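Local coordinates for DUF3120 domain-containing protein (PDB 6RGN) that is the N-terminal domain of a type III secretion effector that targets membranes, probably by binding the phosphoinositide PIP2, at residues A[82-87]-A[96-101]; A[104-109]-A[125-130]. One frame throughout, in Å; residues are numbered along the deposited sequence.

Contact 1 of 2, residues A[82-87]-A[96-101]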
ATOM      1  N   LYS A  82      -2.851   5.118   1.610  1.00 15.24           N
ATOM      2  CA  LYS A  82      -2.924   5.510   0.175  1.00 16.43           C
ATOM      3  C   LYS A  82      -1.834   6.535  -0.124  1.00 16.62           C
ATOM      4  O   LYS A  82      -1.101   6.379  -1.149  1.00 16.44           O
ATOM      5  CB  LYS A  82      -4.295   6.076  -0.217  1.00 18.36           C
ATOM      6  CG  LYS A  82      -5.443   5.117   0.047  1.00 19.02           C
ATOM      7  CD  LYS A  82      -6.757   5.608  -0.513  1.00 21.46           C
ATOM      8  CE  LYS A  82      -7.239   6.877   0.126  1.00 24.28           C
ATOM      9  NZ  LYS A  82      -8.507   7.348  -0.493  1.00 26.91           N
ATOM     10  N   HIS A  83      -1.657   7.476   0.792  1.00 16.43           N
ATOM     11  CA  HIS A  83      -0.632   8.517   0.614  1.00 17.30           C
ATOM     12  C   HIS A  83       0.755   7.860   0.554  1.00 16.26           C
ATOM     13  O   HIS A  83       1.603   8.319  -0.221  1.00 16.72           O
ATOM     14  CB  HIS A  83      -0.726   9.566   1.719  1.00 18.10           C
ATOM     15  CG  HIS A  83       0.465  10.446   1.691  1.00 18.84           C
ATOM     16  ND1 HIS A  83       0.541  11.568   0.921  1.00 20.96           N
ATOM     17  CD2 HIS A  83       1.647  10.329   2.331  1.00 18.69           C
ATOM     18  CE1 HIS A  83       1.726  12.144   1.088  1.00 21.73           C
ATOM     19  NE2 HIS A  83       2.433  11.381   1.937  1.00 20.34           N
ATOM     20  N   ASP A  84       1.031   6.920   1.434  1.00 15.47           N
ATOM     21  CA  ASP A  84       2.340   6.235   1.439  1.00 15.15           C
ATOM     22  C   ASP A  84       2.586   5.411   0.159  1.00 14.75           C
ATOM     23  O   ASP A  84       3.760   5.318  -0.269  1.00 14.86           O
ATOM     24  CB  ASP A  84       2.445   5.352   2.660  1.00 14.73           C
ATOM     25  CG  ASP A  84       2.609   6.133   3.968  1.00 15.44           C
ATOM     26  OD1 ASP A  84       2.774   7.354   3.915  1.00 16.41           O
ATOM     27  OD2 ASP A  84       2.593   5.468   5.039  1.00 16.28           O
ATOM     28  N   VAL A  85       1.578   4.730  -0.375  1.00 13.90           N
ATOM     29  CA  VAL A  85       1.673   4.056  -1.695  1.00 14.19           C
ATOM     30  C   VAL A  85       2.155   5.095  -2.727  1.00 15.60           C
ATOM     31  O   VAL A  85       3.171   4.843  -3.415  1.00 15.38           O
ATOM     32  CB  VAL A  85       0.356   3.401  -2.161  1.00 14.82           C
ATOM     33  CG1 VAL A  85       0.533   2.913  -3.591  1.00 15.50           C
ATOM     34  CG2 VAL A  85      -0.006   2.258  -1.247  1.00 14.09           C
ATOM     35  N   ARG A  86       1.485   6.236  -2.803  1.00 16.51           N
ATOM     36  CA  ARG A  86       1.801   7.286  -3.818  1.00 18.49           C
ATOM     37  C   ARG A  86       3.196   7.903  -3.587  1.00 18.09           C
ATOM     38  O   ARG A  86       3.892   8.285  -4.574  1.00 18.46           O
ATOM     39  CB  ARG A  86       0.815   8.449  -3.774  1.00 21.14           C
ATOM     40  CG  ARG A  86      -0.663   8.125  -3.956  1.00 22.98           C
ATOM     41  CD  ARG A  86      -0.890   7.057  -4.953  1.00 24.69           C
ATOM     42  NE  ARG A  86      -2.149   7.150  -5.697  1.00 27.66           N
ATOM     43  CZ  ARG A  86      -2.443   6.287  -6.676  1.00 29.88           C
ATOM     44  NH1 ARG A  86      -3.605   6.446  -7.323  1.00 31.75           N
ATOM     45  NH2 ARG A  86      -1.596   5.233  -6.915  1.00 27.68           N
ATOM     46  N   GLN A  87       3.581   8.078  -2.328  1.00 17.01           N
ATOM     47  CA  GLN A  87       4.894   8.675  -2.017  1.00 17.95           C
ATOM     48  C   GLN A  87       5.967   7.680  -2.497  1.00 17.28           C
ATOM     49  O   GLN A  87       6.962   8.126  -3.064  1.00 17.66           O
ATOM     50  CB  GLN A  87       5.000   9.046  -0.526  1.00 17.79           C
ATOM     51  CG  GLN A  87       6.099  10.055  -0.249  1.00 19.50           C
ATOM     52  CD  GLN A  87       5.749  11.425  -0.774  1.00 21.22           C
ATOM     53  OE1 GLN A  87       4.703  11.961  -0.433  1.00 22.24           O
ATOM     54  NE2 GLN A  87       6.602  11.989  -1.605  1.00 22.50           N
ATOM     55  N   LEU A  96      13.799   2.899   0.475  1.00 19.60           N
ATOM     56  CA  LEU A  96      13.509   1.821   1.500  1.00 20.04           C
ATOM     57  C   LEU A  96      12.849   2.463   2.725  1.00 19.98           C
ATOM     58  O   LEU A  96      11.888   1.855   3.269  1.00 19.29           O
ATOM     59  CB  LEU A  96      14.789   1.032   1.878  1.00 21.65           C
ATOM     60  CG  LEU A  96      14.629  -0.074   2.933  1.00 21.93           C
ATOM     61  CD1 LEU A  96      13.473  -1.005   2.576  1.00 21.33           C
ATOM     62  CD2 LEU A  96      15.915  -0.875   3.142  1.00 24.28           C
ATOM     63  N   GLN A  97      13.190   3.710   3.067  1.00 22.01           N
ATOM     64  CA  GLN A  97      12.557   4.364   4.244  1.00 22.82           C
ATOM     65  C   GLN A  97      11.063   4.561   3.970  1.00 20.91           C
ATOM     66  O   GLN A  97      10.233   4.237   4.820  1.00 19.38           O
ATOM     67  CB  GLN A  97      13.204   5.705   4.584  1.00 25.52           C
ATOM     68  CG  GLN A  97      12.863   6.178   5.998  1.00 27.28           C
ATOM     69  CD  GLN A  97      13.667   5.479   7.082  1.00 29.59           C
ATOM     70  OE1 GLN A  97      13.540   4.283   7.324  1.00 30.40           O
ATOM     71  NE2 GLN A  97      14.484   6.232   7.810  1.00 33.11           N
ATOM     72  N   GLN A  98      10.709   5.049   2.792  1.00 21.03           N
ATOM     73  CA  GLN A  98       9.277   5.216   2.409  1.00 20.21           C
ATOM     74  C   GLN A  98       8.572   3.846   2.366  1.00 18.40           C
ATOM     75  O   GLN A  98       7.364   3.730   2.694  1.00 16.68           O
ATOM     76  CB  GLN A  98       9.318   6.022   1.115  1.00 22.99           C
ATOM     77  CG  GLN A  98       8.126   6.932   0.909  1.00 25.91           C
ATOM     78  CD  GLN A  98       7.856   7.929   2.011  1.00 27.52           C
ATOM     79  OE1 GLN A  98       8.631   8.852   2.218  1.00 31.77           O
ATOM     80  NE2 GLN A  98       6.744   7.761   2.716  1.00 27.29           N
ATOM     81  N   LEU A  99       9.263   2.807   1.917  1.00 18.04           N
ATOM     82  CA  LEU A  99       8.639   1.474   1.733  1.00 17.33           C
ATOM     83  C   LEU A  99       8.310   0.925   3.115  1.00 16.98           C
ATOM     84  O   LEU A  99       7.202   0.337   3.291  1.00 17.08           O
ATOM     85  CB  LEU A  99       9.640   0.581   0.992  1.00 18.14           C
ATOM     86  CG  LEU A  99       9.109  -0.780   0.563  1.00 18.27           C
ATOM     87  CD1 LEU A  99       7.751  -0.721  -0.073  1.00 17.69           C
ATOM     88  CD2 LEU A  99      10.086  -1.464  -0.377  1.00 19.83           C
ATOM     89  N   ARG A 100       9.254   1.069   4.045  1.00 17.52           N
ATOM     90  CA  ARG A 100       9.064   0.746   5.480  1.00 18.55           C
ATOM     91  C   ARG A 100       7.833   1.484   6.025  1.00 18.14           C
ATOM     92  O   ARG A 100       6.986   0.828   6.656  1.00 17.24           O
ATOM     93  CB  ARG A 100      10.339   1.038   6.266  1.00 20.59           C
ATOM     94  CG  ARG A 100      11.385  -0.045   6.034  1.00 22.28           C
ATOM     95  CD  ARG A 100      12.654   0.069   6.856  1.00 25.09           C
ATOM     96  NE  ARG A 100      13.570  -1.041   6.580  1.00 26.84           N
ATOM     97  CZ  ARG A 100      14.806  -1.064   7.037  1.00 30.50           C
ATOM     98  NH1 ARG A 100      15.202  -0.118   7.874  1.00 32.05           N
ATOM     99  NH2 ARG A 100      15.603  -2.090   6.789  1.00 32.92           N
ATOM    100  N   ASP A 101       7.693   2.760   5.726  1.00 18.25           N
ATOM    101  CA  ASP A 101       6.576   3.563   6.266  1.00 18.61           C
ATOM    102  C   ASP A 101       5.269   2.962   5.774  1.00 16.39           C
ATOM    103  O   ASP A 101       4.284   2.961   6.566  1.00 15.47           O
ATOM    104  CB  ASP A 101       6.603   5.015   5.813  1.00 20.24           C
ATOM    105  CG  ASP A 101       7.814   5.798   6.249  1.00 23.31           C
ATOM    106  OD1 ASP A 101       8.440   5.412   7.252  1.00 25.99           O
ATOM    107  OD2 ASP A 101       8.114   6.867   5.564  1.00 25.55           O
TER
HETATM  108  O   HOH W   1       5.452   5.694   1.949  1.00 20.37           O
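One water is gripped by three groups between segments 82-87 and 96-101 of helices 76-90 and 96-112. It donates to Asp84 O and to Gln98 O, each 2.8 Å away, and accepts from the side-chain amide of the same glutamine, with Gln98 NE2 at 2.6 Å. Asp84 O and Gln98 O belong to helix backbones, so the water ties the main chains together where no direct hydrogen bond spans the gap. Gln98 reaches the water because its chain bends at chi2 (56°), which carries the amide out toward helix 76-90. That bend also lays the amide carbon against the aliphatic part of Gln87: Gln98 CD lies 3.6 Å from Gln87 CG. Gln87 offers its CB and CG methylenes while its own amide leads away; the two amide planes are 60° apart.

One turn before Gln87, Asp84 points at the partner helix and brings OD2 within 3.4 Å of Asp101 O. Both are acceptors, and this is proximity without a bond. The carboxylate is buried and has Glu80 close by as well as Asp101, a gathering of negative groups that might raise its proton affinity. Asp84 also packs on Leu102. With the axes of the two segments 9.1 Å apart and running at 160°, the pair is typical of an antiparallel helical hairpin, here closed by a polar, water-bridged seam near the turn of a helical bundle.

Contact 2 of 2, residues A[104-109]-A[125-130]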
ATOM      1  N   VAL A 104       4.443  -0.245   7.792  1.00 15.46           N
ATOM      2  CA  VAL A 104       4.001   0.148   9.163  1.00 16.46           C
ATOM      3  C   VAL A 104       2.548   0.692   9.079  1.00 15.93           C
ATOM      4  O   VAL A 104       1.706   0.347   9.946  1.00 16.91           O
ATOM      5  CB  VAL A 104       5.042   1.109   9.768  1.00 17.71           C
ATOM      6  CG1 VAL A 104       4.569   1.744  11.045  1.00 18.81           C
ATOM      7  CG2 VAL A 104       6.395   0.419  10.004  1.00 18.42           C
ATOM      8  N   ALA A 105       2.252   1.482   8.054  1.00 14.73           N
ATOM      9  CA  ALA A 105       0.954   2.155   7.845  1.00 14.25           C
ATOM     10  C   ALA A 105      -0.124   1.105   7.562  1.00 13.40           C
ATOM     11  O   ALA A 105      -1.192   1.212   8.158  1.00 14.18           O
ATOM     12  CB  ALA A 105       1.044   3.107   6.705  1.00 14.78           C
ATOM     13  N   LEU A 106       0.197   0.037   6.819  1.00 12.58           N
ATOM     14  CA  LEU A 106      -0.704  -1.131   6.642  1.00 11.88           C
ATOM     15  C   LEU A 106      -0.959  -1.850   7.969  1.00 11.68           C
ATOM     16  O   LEU A 106      -2.169  -2.137   8.251  1.00 11.01           O
ATOM     17  CB  LEU A 106      -0.145  -2.095   5.588  1.00 11.56           C
ATOM     18  CG  LEU A 106      -0.088  -1.574   4.157  1.00 11.44           C
ATOM     19  CD1 LEU A 106       0.820  -2.464   3.294  1.00 11.47           C
ATOM     20  CD2 LEU A 106      -1.482  -1.565   3.540  1.00 11.49           C
ATOM     21  N   ASN A 107       0.063  -2.057   8.828  1.00 11.95           N
ATOM     22  CA  ASN A 107      -0.147  -2.658  10.161  1.00 12.54           C
ATOM     23  C   ASN A 107      -1.050  -1.745  11.004  1.00 13.63           C
ATOM     24  O   ASN A 107      -1.983  -2.265  11.649  1.00 13.46           O
ATOM     25  CB  ASN A 107       1.174  -2.862  10.877  1.00 13.21           C
ATOM     26  CG  ASN A 107       2.106  -3.798  10.103  1.00 13.08           C
ATOM     27  OD1 ASN A 107       1.637  -4.594   9.282  1.00 11.75           O
ATOM     28  ND2 ASN A 107       3.387  -3.788  10.443  1.00 13.44           N
ATOM     29  N   HIS A 108      -0.787  -0.421  11.011  1.00 14.32           N
ATOM     30  CA  HIS A 108      -1.629   0.528  11.781  1.00 15.17           C
ATOM     31  C   HIS A 108      -3.089   0.439  11.315  1.00 14.25           C
ATOM     32  O   HIS A 108      -3.985   0.524  12.172  1.00 13.99           O
ATOM     33  CB  HIS A 108      -1.104   1.943  11.687  1.00 16.78           C
ATOM     34  CG  HIS A 108      -2.024   2.921  12.355  1.00 18.99           C
ATOM     35  ND1 HIS A 108      -2.215   2.921  13.732  1.00 21.34           N
ATOM     36  CD2 HIS A 108      -2.767   3.956  11.877  1.00 19.80           C
ATOM     37  CE1 HIS A 108      -3.096   3.856  14.068  1.00 22.57           C
ATOM     38  NE2 HIS A 108      -3.430   4.511  12.967  1.00 21.88           N
ATOM     39  N   TRP A 109      -3.319   0.377  10.008  1.00 12.57           N
ATOM     40  CA  TRP A 109      -4.694   0.294   9.447  1.00 12.64           C
ATOM     41  C   TRP A 109      -5.367  -1.006   9.923  1.00 13.18           C
ATOM     42  O   TRP A 109      -6.538  -0.955  10.354  1.00 12.83           O
ATOM     43  CB  TRP A 109      -4.636   0.428   7.926  1.00 11.85           C
ATOM     44  CG  TRP A 109      -5.972   0.397   7.248  1.00 11.69           C
ATOM     45  CD1 TRP A 109      -7.159   0.851   7.742  1.00 11.84           C
ATOM     46  CD2 TRP A 109      -6.267  -0.264   6.016  1.00 11.11           C
ATOM     47  NE1 TRP A 109      -8.174   0.579   6.879  1.00 12.31           N
ATOM     48  CE2 TRP A 109      -7.664  -0.140   5.817  1.00 11.89           C
ATOM     49  CE3 TRP A 109      -5.486  -0.910   5.048  1.00 10.91           C
ATOM     50  CZ2 TRP A 109      -8.280  -0.627   4.674  1.00 12.20           C
ATOM     51  CZ3 TRP A 109      -6.104  -1.390   3.927  1.00 10.97           C
ATOM     52  CH2 TRP A 109      -7.484  -1.248   3.736  1.00 11.05           C
ATOM     53  N   ALA A 125      -2.673  -8.508   0.969  1.00 14.45           N
ATOM     54  CA  ALA A 125      -1.680  -9.607   0.901  1.00 15.34           C
ATOM     55  C   ALA A 125      -0.756  -9.361  -0.297  1.00 16.38           C
ATOM     56  O   ALA A 125       0.499  -9.392  -0.160  1.00 17.27           O
ATOM     57  CB  ALA A 125      -2.350 -10.930   0.786  1.00 16.45           C
ATOM     58  N   GLU A 126      -1.343  -9.068  -1.440  1.00 17.56           N
ATOM     59  CA  GLU A 126      -0.579  -8.843  -2.684  1.00 18.63           C
ATOM     60  C   GLU A 126       0.296  -7.606  -2.548  1.00 17.00           C
ATOM     61  O   GLU A 126       1.434  -7.676  -2.976  1.00 17.53           O
ATOM     62  CB  GLU A 126      -1.477  -8.821  -3.908  1.00 21.22           C
ATOM     63  CG  GLU A 126      -0.661  -8.830  -5.175  1.00 24.46           C
ATOM     64  CD  GLU A 126      -1.420  -9.011  -6.494  1.00 28.00           C
ATOM     65  OE1 GLU A 126      -2.648  -8.780  -6.495  1.00 29.52           O
ATOM     66  OE2 GLU A 126      -0.772  -9.334  -7.519  1.00 30.49           O
ATOM     67  N   LEU A 127      -0.189  -6.501  -2.011  1.00 15.54           N
ATOM     68  CA  LEU A 127       0.649  -5.305  -1.791  1.00 14.63           C
ATOM     69  C   LEU A 127       1.812  -5.643  -0.844  1.00 14.47           C
ATOM     70  O   LEU A 127       2.960  -5.227  -1.111  1.00 13.52           O
ATOM     71  CB  LEU A 127      -0.199  -4.183  -1.217  1.00 14.01           C
ATOM     72  CG  LEU A 127       0.589  -2.911  -0.957  1.00 14.25           C
ATOM     73  CD1 LEU A 127       1.182  -2.391  -2.268  1.00 15.46           C
ATOM     74  CD2 LEU A 127      -0.255  -1.867  -0.300  1.00 14.08           C
ATOM     75  N   ARG A 128       1.549  -6.399   0.226  1.00 14.03           N
ATOM     76  CA  ARG A 128       2.641  -6.793   1.173  1.00 14.69           C
ATOM     77  C   ARG A 128       3.673  -7.695   0.470  1.00 15.36           C
ATOM     78  O   ARG A 128       4.927  -7.583   0.744  1.00 15.80           O
ATOM     79  CB  ARG A 128       1.977  -7.458   2.380  1.00 15.21           C
ATOM     80  CG  ARG A 128       1.302  -6.434   3.277  1.00 15.97           C
ATOM     81  CD  ARG A 128       0.636  -7.090   4.438  1.00 16.75           C
ATOM     82  NE  ARG A 128       0.413  -6.136   5.546  1.00 19.86           N
ATOM     83  CZ  ARG A 128      -0.598  -6.207   6.421  1.00 19.83           C
ATOM     84  NH1 ARG A 128      -1.449  -7.234   6.299  1.00 23.41           N
ATOM     85  NH2 ARG A 128      -0.694  -5.346   7.453  1.00 19.17           N
ATOM     86  N   THR A 129       3.222  -8.521  -0.461  1.00 15.62           N
ATOM     87  CA  THR A 129       4.110  -9.377  -1.263  1.00 17.05           C
ATOM     88  C   THR A 129       4.929  -8.418  -2.149  1.00 17.05           C
ATOM     89  O   THR A 129       6.133  -8.626  -2.290  1.00 17.90           O
ATOM     90  CB  THR A 129       3.315 -10.469  -2.012  1.00 18.46           C
ATOM     91  OG1 THR A 129       2.689 -11.383  -1.103  1.00 18.64           O
ATOM     92  CG2 THR A 129       4.163 -11.210  -3.011  1.00 20.38           C
ATOM     93  N   ALA A 130       4.324  -7.327  -2.681  1.00 16.43           N
ATOM     94  CA  ALA A 130       5.059  -6.396  -3.579  1.00 16.66           C
ATOM     95  C   ALA A 130       6.131  -5.649  -2.788  1.00 16.39           C
ATOM     96  O   ALA A 130       7.288  -5.494  -3.327  1.00 18.24           O
ATOM     97  CB  ALA A 130       4.176  -5.417  -4.309  1.00 16.03           C
TER
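Leu106 and Leu127 meet through their branch ends in the antiparallel packing of segments 104-109 and 125-130 of helices 96-112 and 124-140, part of the all-helical bundle of this membrane-targeting domain. The axes of the two segments are 11.7 Å apart and inclined at 157°, a wide spacing that long side chains have to span.

The apolar part joins two buried leucines. Leu106 CD1 lies 3.8 Å from Leu127 CD2, and Leu106 CD2 also touches that methyl, so a single branch of Leu127 faces both branches of its partner. With CG anti to its backbone nitrogen (chi1 180°), Leu127 extends this CD2 branch to Leu106. Leu106 also packs on Val81 and Ile131, which extends the apolar layer to helix 76-90 and further along helix 124-140.

Arg128 supplies an aliphatic and a polar part. Its extended chain runs past Leu106 in the opposite direction, with Arg128 CG 4.0 Å from Leu106 CD1 near its root and Arg128 NH2 3.8 Å from Leu106 CB at its end. The methylenes thus lie beside leucine carbon, while the charged group is carried across to the other helix.

Polar interactions lie at the partly exposed margin. Arg128 NH2 forms a salt bridge with Glu110, its stronger partner, and Asn107 ND2 is hydrogen-bonded to Glu103, one turn earlier on its helix. A sodium ion lies about 4 Å from the Arg128 side chain. Between Asn107 and Arg128 themselves the amide and guanidinium planes are 44° apart, and Arg128 NH2 gives Asn107 OD1 a weak, strongly bent hydrogen bond of 3.1 Å.

After the short helix 61-65, the chain enters helix 76-90; contact 1 closes the short connection of eight residues between 82-87 and 96-101, folding helix 96-112 back along it. The chain then continues through 104-109 on that same helix, passes helix 114-120, and returns in helix 124-140, where contact 2 closes a longer excursion of 15 residues. The contacts are therefore in series, neither nested nor crossed, with centres about 10 Å apart. Helix 96-112 is shared, so the three long helices are joined in sequence. The contacts also touch directly: Asp84 OD2 packs 3.3 Å from Ala105 CB, and Val85 meets Leu127, bringing helix 76-90 to helix 124-140.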